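Long-range contacts in probable sugar kinase (Clostridium perfringens, PDB 3KZH), which probably acts as a sugar kinase of the pfkB (ribokinase) family, transferring phosphate to a carbohydrate substrate, and holds beta-D-glucopyranose in this crystal: residues V249-A255 with T287-T293; L207-N212 with I231-D235; T59-L65 with Y83-M89. One frame throughout, in Å; residues are numbered along the deposited sequence.

Contact 1 of 3, residues V249-A255 with T287-T293; sequences VKNVTGA and TISHEET
Lys250 N donates to Ile288 O at 2.9 Å, almost straight (178° at the hydrogen), and Asn251 N adds a weak second bond to the same oxygen. That carbonyl, at the end of helix 273-288, is taken up by the facing loop. The Ile288 side chain suits a position between apolar neighbours: CG2 meets Val249 CG1 at 3.8 Å, while its CD1 rests 3.9 Å from Ala255 CB. Lys250 lays its extended chain across the turn after the helix, with CD 3.3 Å from Ser289 O. A weak water bridge links its NZ to Glu291 OE2, the two charged groups being too far apart to pair directly.

With CG anti to the backbone N (chi1 177°), Asn251 places its amide against 287-293, where, as modelled, ND2 lies 3.3 Å from water 2 as a donor. Further out, Thr287 CG2 packs 3.4 Å from Gly254 O, and Thr287 OG1 is hydrogen-bonded to Ser258 and Met283. Gly254 occupies the third position of a type II turn, where its positive phi of 97° favours a residue without CB, and stands at the N-cap position of the helix that follows. The GAGD signature of ribokinase-type kinases starts here, running on to Gly256 in the glucose pocket.

Water 2 lies 2.5 Å from each of His290 O, Glu292 O and Thr287 O, more acceptors than one water has protons. In related ribokinases equivalent loops often hold a monovalent cation, so this nest is consistent with such a site, though the modelled atom's identity remains doubtful.

Contact 2 of 3, residues L207-N212 with I231-D235; sequences LIKASN and IFYND
Leu207 covers one face of the Phe232 ring, joining helix 204-217 to strand 231-234 in the alpha/beta core of the ribokinase fold. The axes of the two short segments approach to 8.9 Å, a spacing suited to one large aromatic ring. Leu207 CB stands 3.7 Å from the ring centroid and 6° off the normal, a CH-pi contact, and both of its methyls continue over the CG side of the ring. Ile208 CG1 reaches CZ at the far end. Phe232 CB points toward the helix, and CG anti to the backbone N carries the ring on under Leu207; Leu226 and Cys239 also pack against it. At the ring edge lies Ser211, small enough to fit beside CE2.

A buried polar pair follows this apolar part. Ser211 OG lies near Leu207 O and Ile208 O, which compete for its proton, and as an acceptor it takes a straight bond from Asn234 ND2 (3.0 Å, 167°) lying close to the amide plane. The solvent side begins at Asn212, where the hold is slacker: OD1 receives only a weak bond from the same ND2, the two amide planes standing 63° apart. The opposite end of the Asn234 amide is also occupied, OD1 accepting a hydrogen from Gly236 N.

Contact 3 of 3, residues T59-L65 with Y83-M89; sequences TNFMSIL and YHMDDSM
Phe61 and Tyr83 lie side by side and point the same way, Phe61 CD2 coming to the edge of the tyrosine ring near its plane, 3.7 Å from Tyr83 CD1. Met85, a selenomethionine, approaches the Phe61 ring obliquely: Met85 CG is 3.8 Å from Phe61 CD2, and its selenium makes a Met-aromatic contact at 5.3 Å from the ring centroid. A large ring suits this place because it fills the layer between the strand and helix 44-54, where Ala49 packs on it. Two flat polar groups meet near the partly exposed side: the Asn60 amide and Asp87 carboxylate are nearly coplanar (11°), and ND2 donates to OD2 at 3.1 Å, nearly along the C-O axis. Asn60 OD1 and Asp87 N share water 3.

The backbone shows a beta-alpha-beta crossover of the Rossmann-like core: strand 59-62 leads through helix 69-81 into the short, weakly bonded parallel strand 83-84. Asn60 pairs with His84, His84 N binding Thr59 O and Phe61 N binding His84 O. A type I turn, Met85 to Ser88, then shifts the register by one residue before a second short parallel ladder, in which Met89 N meets Ser63 O and Leu65 N meets Met89 O (2.7 Å).

Serine suits the junction: Ser88 OG accepts from Ser63 N of the facing segment at 3.0 Å while donating back into its own turn, to Met85 O, on the same face of that carbonyl as Ser88 N. Beyond it, the terminal methyl of selenomethionine Met89, brought round by the bend at chi3 (91°), presses on Ile64 CG2 at 3.4 Å.

Overall arrangement
From the N terminus, contact 3 comes first: it closes the excursion through helix 69-81 and sets strand 83-84 beside strand 59-62 at one edge of the large sheet. Contact 2 follows, closing a path of similar length from helix 204-217 through strand 221-225 to strand 231-234, toward the far side of that same sheet. Contact 1 is last, bringing the loop after strand 239-244 to the end of helix 273-288 after a largely helical detour. The three are in series, neither nesting nor crossing. Contacts 2 and 3 lie about 33 Å apart between centres, on opposite sides of the chain's centre, while contact 1 lies nearest the bound glucose.

Contact 1 of 3, residues V249-A255 with T287-T293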
loop_
_atom_site.group_PDB
_atom_site.type_symbol
_atom_site.label_atom_id
_atom_site.label_comp_id
_atom_site.label_asym_id
_atom_site.label_seq_id
_atom_site.Cartn_x
_atom_site.Cartn_y
_atom_site.Cartn_z
ATOM N N VAL A 249 9.102 16.563 -24.211
ATOM C CA VAL A 249 8.143 15.997 -23.268
ATOM C C VAL A 249 7.916 14.496 -23.432
ATOM O O VAL A 249 7.921 13.976 -24.550
ATOM C CB VAL A 249 6.777 16.791 -23.251
ATOM C CG1 VAL A 249 7.027 18.272 -23.411
ATOM C CG2 VAL A 249 5.801 16.317 -24.296
ATOM N N LYS A 250 7.798 13.814 -22.295
ATOM C CA LYS A 250 7.531 12.378 -22.247
ATOM C C LYS A 250 6.103 12.198 -21.737
ATOM O O LYS A 250 5.290 11.537 -22.381
ATOM C CB LYS A 250 8.527 11.654 -21.335
ATOM C CG LYS A 250 9.919 11.501 -21.926
ATOM C CD LYS A 250 10.794 10.594 -21.074
ATOM C CE LYS A 250 12.200 10.463 -21.658
ATOM N NZ LYS A 250 13.114 9.624 -20.831
ATOM N N ASN A 251 5.812 12.832 -20.599
ATOM C CA ASN A 251 4.500 12.804 -19.957
ATOM C C ASN A 251 4.211 14.179 -19.355
ATOM O O ASN A 251 5.020 14.714 -18.597
ATOM C CB ASN A 251 4.446 11.712 -18.876
ATOM C CG ASN A 251 3.118 11.685 -18.125
ATOM O OD1 ASN A 251 2.050 11.689 -18.734
ATOM N ND2 ASN A 251 3.186 11.692 -16.792
ATOM N N VAL A 252 3.029 14.705 -19.669
ATOM C CA VAL A 252 2.575 16.025 -19.213
ATOM C C VAL A 252 1.910 16.030 -17.828
ATOM O O VAL A 252 1.963 17.041 -17.127
ATOM C CB VAL A 252 1.624 16.679 -20.270
ATOM C CG1 VAL A 252 1.409 18.163 -19.983
ATOM C CG2 VAL A 252 2.208 16.533 -21.663
ATOM N N THR A 253 1.316 14.903 -17.429
ATOM C CA THR A 253 0.632 14.757 -16.131
ATOM C C THR A 253 1.556 15.100 -14.943
ATOM O O THR A 253 2.620 14.499 -14.775
ATOM C CB THR A 253 0.039 13.314 -15.958
ATOM O OG1 THR A 253 -0.711 12.954 -17.128
ATOM C CG2 THR A 253 -0.892 13.233 -14.742
ATOM N N GLY A 254 1.166 16.129 -14.191
ATOM C CA GLY A 254 1.939 16.573 -13.044
ATOM C C GLY A 254 2.869 17.750 -13.293
ATOM O O GLY A 254 3.537 18.194 -12.362
ATOM N N ALA A 255 2.920 18.249 -14.531
ATOM C CA ALA A 255 3.785 19.379 -14.896
ATOM C C ALA A 255 3.294 20.714 -14.343
ATOM O O ALA A 255 4.087 21.504 -13.827
ATOM C CB ALA A 255 3.949 19.462 -16.405
ATOM N N THR A 287 9.680 17.760 -14.575
ATOM C CA THR A 287 8.569 16.826 -14.404
ATOM C C THR A 287 8.024 16.345 -15.753
ATOM O O THR A 287 7.610 15.191 -15.886
ATOM C CB THR A 287 7.458 17.478 -13.552
ATOM O OG1 THR A 287 8.021 17.913 -12.314
ATOM C CG2 THR A 287 6.364 16.510 -13.232
ATOM N N ILE A 288 8.093 17.221 -16.755
ATOM C CA ILE A 288 7.626 16.926 -18.109
ATOM C C ILE A 288 8.567 15.963 -18.863
ATOM O O ILE A 288 8.121 15.228 -19.741
ATOM C CB ILE A 288 7.351 18.266 -18.892
ATOM C CG1 ILE A 288 5.963 18.236 -19.522
ATOM C CG2 ILE A 288 8.443 18.593 -19.911
ATOM C CD1 ILE A 288 5.465 19.600 -19.979
ATOM N N SER A 289 9.843 15.952 -18.468
ATOM C CA SER A 289 10.871 15.104 -19.077
ATOM C C SER A 289 10.959 13.694 -18.488
ATOM O O SER A 289 11.812 12.907 -18.900
ATOM C CB SER A 289 12.244 15.777 -18.969
ATOM O OG SER A 289 12.800 15.630 -17.666
ATOM N N HIS A 290 10.120 13.409 -17.491
ATOM C CA HIS A 290 10.087 12.105 -16.827
ATOM C C HIS A 290 8.719 11.468 -17.059
ATOM O O HIS A 290 7.725 12.176 -17.224
ATOM C CB HIS A 290 10.344 12.269 -15.320
ATOM C CG HIS A 290 10.866 11.033 -14.651
ATOM N ND1 HIS A 290 10.043 10.024 -14.201
ATOM C CD2 HIS A 290 12.131 10.637 -14.375
ATOM C CE1 HIS A 290 10.780 9.059 -13.679
ATOM N NE2 HIS A 290 12.049 9.407 -13.771
ATOM N N GLU A 291 8.683 10.135 -17.072
ATOM C CA GLU A 291 7.448 9.370 -17.271
ATOM C C GLU A 291 6.514 9.447 -16.068
ATOM O O GLU A 291 5.290 9.369 -16.212
ATOM C CB GLU A 291 7.757 7.899 -17.582
ATOM C CG GLU A 291 8.192 7.605 -19.022
ATOM C CD GLU A 291 7.067 7.741 -20.062
ATOM O OE1 GLU A 291 5.891 7.437 -19.749
ATOM O OE2 GLU A 291 7.376 8.145 -21.209
ATOM N N GLU A 292 7.103 9.587 -14.883
ATOM C CA GLU A 292 6.338 9.694 -13.649
ATOM C C GLU A 292 5.890 11.133 -13.396
ATOM O O GLU A 292 6.478 12.084 -13.918
ATOM C CB GLU A 292 7.144 9.159 -12.454
ATOM C CG GLU A 292 7.507 7.666 -12.523
ATOM C CD GLU A 292 6.297 6.736 -12.569
ATOM O OE1 GLU A 292 5.417 6.837 -11.686
ATOM O OE2 GLU A 292 6.230 5.894 -13.488
ATOM N N THR A 293 4.843 11.263 -12.582
ATOM C CA THR A 293 4.244 12.544 -12.207
ATOM C C THR A 293 5.161 13.459 -11.393
ATOM O O THR A 293 4.933 14.662 -11.335
ATOM C CB THR A 293 2.917 12.327 -11.444
ATOM O OG1 THR A 293 3.111 11.356 -10.405
ATOM C CG2 THR A 293 1.828 11.837 -12.390
HETATM O O HOH W 1 10.682 7.379 -21.003
HETATM O O HOH W 2 5.918 13.315 -15.987
#

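Contact 2 of 3, residues L207-N212 with I231-D235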
loop_
_atom_site.group_PDB
_atom_site.type_symbol
_atom_site.label_atom_id
_atom_site.label_comp_id
_atom_site.label_asym_id
_atom_site.label_seq_id
_atom_site.Cartn_x
_atom_site.Cartn_y
_atom_site.Cartn_z
ATOM N N LEU A 207 -4.161 37.822 -24.617
ATOM C CA LEU A 207 -3.492 37.383 -23.388
ATOM C C LEU A 207 -3.367 38.566 -22.444
ATOM O O LEU A 207 -3.627 38.423 -21.259
ATOM C CB LEU A 207 -2.101 36.810 -23.684
ATOM C CG LEU A 207 -1.987 35.334 -24.060
ATOM C CD1 LEU A 207 -0.640 35.027 -24.668
ATOM C CD2 LEU A 207 -2.255 34.472 -22.828
ATOM N N ILE A 208 -3.022 39.738 -22.995
ATOM C CA ILE A 208 -2.909 40.978 -22.222
ATOM C C ILE A 208 -4.298 41.423 -21.740
ATOM O O ILE A 208 -4.444 41.826 -20.591
ATOM C CB ILE A 208 -2.194 42.121 -23.032
ATOM C CG1 ILE A 208 -0.745 41.721 -23.338
ATOM C CG2 ILE A 208 -2.172 43.442 -22.237
ATOM C CD1 ILE A 208 -0.026 42.618 -24.353
ATOM N N LYS A 209 -5.317 41.241 -22.587
ATOM C CA LYS A 209 -6.709 41.614 -22.278
ATOM C C LYS A 209 -7.311 40.720 -21.184
ATOM O O LYS A 209 -7.970 41.214 -20.265
ATOM C CB LYS A 209 -7.560 41.555 -23.556
ATOM C CG LYS A 209 -8.979 42.102 -23.441
ATOM C CD LYS A 209 -9.821 41.724 -24.663
ATOM C CE LYS A 209 -11.299 42.063 -24.435
ATOM N NZ LYS A 209 -12.198 41.469 -25.467
ATOM N N ALA A 210 -7.041 39.417 -21.278
ATOM C CA ALA A 210 -7.517 38.407 -20.321
ATOM C C ALA A 210 -6.920 38.635 -18.945
ATOM O O ALA A 210 -7.642 38.746 -17.946
ATOM C CB ALA A 210 -7.166 37.028 -20.810
ATOM N N SER A 211 -5.596 38.780 -18.922
ATOM C CA SER A 211 -4.870 39.017 -17.692
ATOM C C SER A 211 -5.211 40.367 -17.056
ATOM O O SER A 211 -5.347 40.431 -15.833
ATOM C CB SER A 211 -3.371 38.824 -17.895
ATOM O OG SER A 211 -2.832 39.698 -18.858
ATOM N N ASN A 212 -5.438 41.403 -17.880
ATOM C CA ASN A 212 -5.826 42.741 -17.395
ATOM C C ASN A 212 -7.217 42.727 -16.765
ATOM O O ASN A 212 -7.474 43.443 -15.798
ATOM C CB ASN A 212 -5.790 43.786 -18.517
ATOM C CG ASN A 212 -4.409 44.402 -18.717
ATOM O OD1 ASN A 212 -3.571 44.431 -17.802
ATOM N ND2 ASN A 212 -4.176 44.920 -19.920
ATOM N N ILE A 231 5.082 30.413 -20.681
ATOM C CA ILE A 231 4.216 31.013 -19.685
ATOM C C ILE A 231 4.071 32.494 -19.923
ATOM O O ILE A 231 5.058 33.200 -20.117
ATOM C CB ILE A 231 4.806 30.819 -18.245
ATOM C CG1 ILE A 231 5.040 29.333 -17.936
ATOM C CG2 ILE A 231 3.958 31.524 -17.175
ATOM C CD1 ILE A 231 3.828 28.461 -17.819
ATOM N N PHE A 232 2.827 32.949 -19.857
ATOM C CA PHE A 232 2.493 34.355 -19.974
ATOM C C PHE A 232 2.218 34.812 -18.534
ATOM O O PHE A 232 1.473 34.155 -17.813
ATOM C CB PHE A 232 1.244 34.545 -20.850
ATOM C CG PHE A 232 0.792 35.972 -20.949
ATOM C CD1 PHE A 232 1.393 36.846 -21.875
ATOM C CD2 PHE A 232 -0.185 36.479 -20.056
ATOM C CE1 PHE A 232 1.037 38.210 -21.909
ATOM C CE2 PHE A 232 -0.547 37.837 -20.074
ATOM C CZ PHE A 232 0.062 38.708 -21.000
ATOM N N TYR A 233 2.760 35.962 -18.149
ATOM C CA TYR A 233 2.549 36.496 -16.802
ATOM C C TYR A 233 2.108 37.955 -16.793
ATOM O O TYR A 233 2.437 38.710 -17.716
ATOM C CB TYR A 233 3.818 36.343 -15.946
ATOM C CG TYR A 233 5.053 37.096 -16.434
ATOM C CD1 TYR A 233 5.309 38.430 -16.031
ATOM C CD2 TYR A 233 5.984 36.477 -17.273
ATOM C CE1 TYR A 233 6.461 39.126 -16.463
ATOM C CE2 TYR A 233 7.152 37.165 -17.705
ATOM C CZ TYR A 233 7.371 38.491 -17.301
ATOM O OH TYR A 233 8.445 39.205 -17.796
ATOM N N ASN A 234 1.484 38.365 -15.685
ATOM C CA ASN A 234 1.037 39.750 -15.485
ATOM C C ASN A 234 0.730 39.992 -14.009
ATOM O O ASN A 234 -0.068 39.271 -13.419
ATOM C CB ASN A 234 -0.206 40.060 -16.338
ATOM C CG ASN A 234 -0.463 41.572 -16.532
ATOM O OD1 ASN A 234 0.240 42.428 -16.001
ATOM N ND2 ASN A 234 -1.501 41.883 -17.289
ATOM N N ASP A 235 1.378 40.995 -13.418
ATOM C CA ASP A 235 1.133 41.353 -12.019
ATOM C C ASP A 235 0.656 42.805 -11.843
ATOM O O ASP A 235 0.547 43.308 -10.716
ATOM C CB ASP A 235 2.358 41.051 -11.128
ATOM C CG ASP A 235 3.606 41.847 -11.508
ATOM O OD1 ASP A 235 3.498 43.031 -11.863
ATOM O OD2 ASP A 235 4.720 41.293 -11.424
#

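Contact 3 of 3, residues T59-L65 with Y83-M89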
loop_
_atom_site.group_PDB
_atom_site.type_symbol
_atom_site.label_atom_id
_atom_site.label_comp_id
_atom_site.label_asym_id
_atom_site.label_seq_id
_atom_site.Cartn_x
_atom_site.Cartn_y
_atom_site.Cartn_z
ATOM N N THR A 59 6.208 23.508 4.086
ATOM C CA THR A 59 4.882 23.194 3.600
ATOM C C THR A 59 3.963 22.546 4.607
ATOM O O THR A 59 4.330 21.602 5.291
ATOM C CB THR A 59 5.002 22.244 2.354
ATOM O OG1 THR A 59 5.993 22.764 1.452
ATOM C CG2 THR A 59 3.658 22.091 1.609
ATOM N N ASN A 60 2.746 23.068 4.667
ATOM C CA ASN A 60 1.709 22.511 5.515
ATOM C C ASN A 60 0.681 21.967 4.524
ATOM O O ASN A 60 0.103 22.703 3.726
ATOM C CB ASN A 60 1.096 23.569 6.447
ATOM C CG ASN A 60 0.139 22.970 7.471
ATOM O OD1 ASN A 60 -0.739 22.179 7.121
ATOM N ND2 ASN A 60 0.288 23.359 8.733
ATOM N N PHE A 61 0.528 20.652 4.535
ATOM C CA PHE A 61 -0.429 19.984 3.666
ATOM C C PHE A 61 -1.604 19.438 4.471
ATOM O O PHE A 61 -1.485 18.419 5.144
ATOM C CB PHE A 61 0.237 18.869 2.830
ATOM C CG PHE A 61 -0.713 18.164 1.871
ATOM C CD1 PHE A 61 -1.717 18.880 1.178
ATOM C CD2 PHE A 61 -0.625 16.780 1.678
ATOM C CE1 PHE A 61 -2.621 18.234 0.319
ATOM C CE2 PHE A 61 -1.522 16.118 0.822
ATOM C CZ PHE A 61 -2.523 16.840 0.139
HETATM N N MSE A 62 -2.752 20.089 4.311
HETATM C CA MSE A 62 -3.976 19.698 4.995
HETATM C C MSE A 62 -4.824 18.892 4.018
HETATM O O MSE A 62 -5.323 19.418 3.028
HETATM C CB MSE A 62 -4.723 20.938 5.490
HETATM C CG MSE A 62 -5.843 20.676 6.501
HETATM SE SE MSE A 62 -6.725 22.316 6.997
HETATM C CE MSE A 62 -5.266 23.065 7.965
ATOM N N SER A 63 -4.985 17.610 4.318
ATOM C CA SER A 63 -5.731 16.726 3.450
ATOM C C SER A 63 -6.793 15.949 4.196
ATOM O O SER A 63 -7.188 16.318 5.310
ATOM C CB SER A 63 -4.757 15.774 2.753
ATOM O OG SER A 63 -5.330 15.178 1.596
ATOM N N ILE A 64 -7.293 14.907 3.533
ATOM C CA ILE A 64 -8.307 14.006 4.063
ATOM C C ILE A 64 -7.765 12.573 3.958
ATOM O O ILE A 64 -7.633 12.025 2.866
ATOM C CB ILE A 64 -9.633 14.124 3.266
ATOM C CG1 ILE A 64 -10.254 15.519 3.450
ATOM C CG2 ILE A 64 -10.587 13.028 3.679
ATOM C CD1 ILE A 64 -11.405 15.832 2.510
ATOM N N LEU A 65 -7.422 11.991 5.101
ATOM C CA LEU A 65 -6.927 10.622 5.144
ATOM C C LEU A 65 -7.994 9.690 5.711
ATOM O O LEU A 65 -9.073 10.145 6.118
ATOM C CB LEU A 65 -5.638 10.530 5.957
ATOM C CG LEU A 65 -4.399 11.220 5.400
ATOM C CD1 LEU A 65 -3.326 11.160 6.437
ATOM C CD2 LEU A 65 -3.941 10.587 4.101
ATOM N N TYR A 83 6.615 17.270 3.768
ATOM C CA TYR A 83 5.381 18.053 3.691
ATOM C C TYR A 83 4.536 17.626 4.893
ATOM O O TYR A 83 4.133 16.468 5.018
ATOM C CB TYR A 83 4.669 17.956 2.316
ATOM C CG TYR A 83 4.333 16.580 1.761
ATOM C CD1 TYR A 83 3.015 16.095 1.803
ATOM C CD2 TYR A 83 5.314 15.777 1.141
ATOM C CE1 TYR A 83 2.668 14.838 1.246
ATOM C CE2 TYR A 83 4.976 14.506 0.571
ATOM C CZ TYR A 83 3.646 14.050 0.640
ATOM O OH TYR A 83 3.308 12.792 0.180
ATOM N N HIS A 84 4.405 18.558 5.836
ATOM C CA HIS A 84 3.703 18.361 7.109
ATOM C C HIS A 84 2.191 18.237 7.010
ATOM O O HIS A 84 1.480 19.188 6.700
ATOM C CB HIS A 84 4.132 19.457 8.076
ATOM C CG HIS A 84 5.619 19.651 8.122
ATOM N ND1 HIS A 84 6.476 18.701 8.644
ATOM C CD2 HIS A 84 6.405 20.641 7.638
ATOM C CE1 HIS A 84 7.724 19.100 8.473
ATOM N NE2 HIS A 84 7.710 20.272 7.868
HETATM N N MSE A 85 1.717 17.040 7.325
HETATM C CA MSE A 85 0.302 16.702 7.249
HETATM C C MSE A 85 -0.410 16.609 8.594
HETATM O O MSE A 85 -1.533 16.103 8.658
HETATM C CB MSE A 85 0.137 15.383 6.481
HETATM C CG MSE A 85 0.561 15.420 5.035
HETATM SE SE MSE A 85 0.192 13.715 4.225
HETATM C CE MSE A 85 -1.704 13.936 4.008
ATOM N N ASP A 86 0.224 17.140 9.639
ATOM C CA ASP A 86 -0.271 17.127 11.025
ATOM C C ASP A 86 -1.708 17.597 11.230
ATOM O O ASP A 86 -2.474 16.970 11.962
ATOM C CB ASP A 86 0.652 17.978 11.911
ATOM C CG ASP A 86 2.099 17.497 11.897
ATOM O OD1 ASP A 86 2.736 17.463 10.813
ATOM O OD2 ASP A 86 2.605 17.164 12.986
ATOM N N ASP A 87 -2.084 18.644 10.507
ATOM C CA ASP A 87 -3.413 19.230 10.613
ATOM C C ASP A 87 -4.492 18.652 9.702
ATOM O O ASP A 87 -5.572 19.235 9.582
ATOM C CB ASP A 87 -3.317 20.754 10.440
ATOM C CG ASP A 87 -2.363 21.390 11.429
ATOM O OD1 ASP A 87 -2.639 21.324 12.640
ATOM O OD2 ASP A 87 -1.324 21.937 10.999
ATOM N N SER A 88 -4.228 17.482 9.117
ATOM C CA SER A 88 -5.173 16.823 8.206
ATOM C C SER A 88 -6.356 16.156 8.906
ATOM O O SER A 88 -6.334 15.922 10.124
ATOM C CB SER A 88 -4.468 15.759 7.352
ATOM O OG SER A 88 -3.432 16.307 6.568
HETATM N N MSE A 89 -7.388 15.853 8.118
HETATM C CA MSE A 89 -8.574 15.166 8.626
HETATM C C MSE A 89 -8.409 13.661 8.510
HETATM O O MSE A 89 -8.125 13.148 7.431
HETATM C CB MSE A 89 -9.853 15.607 7.890
HETATM C CG MSE A 89 -11.141 14.864 8.348
HETATM SE SE MSE A 89 -12.718 15.453 7.451
HETATM C CE MSE A 89 -12.702 14.238 5.997
HETATM O O HOH W 3 -1.511 19.662 7.998
#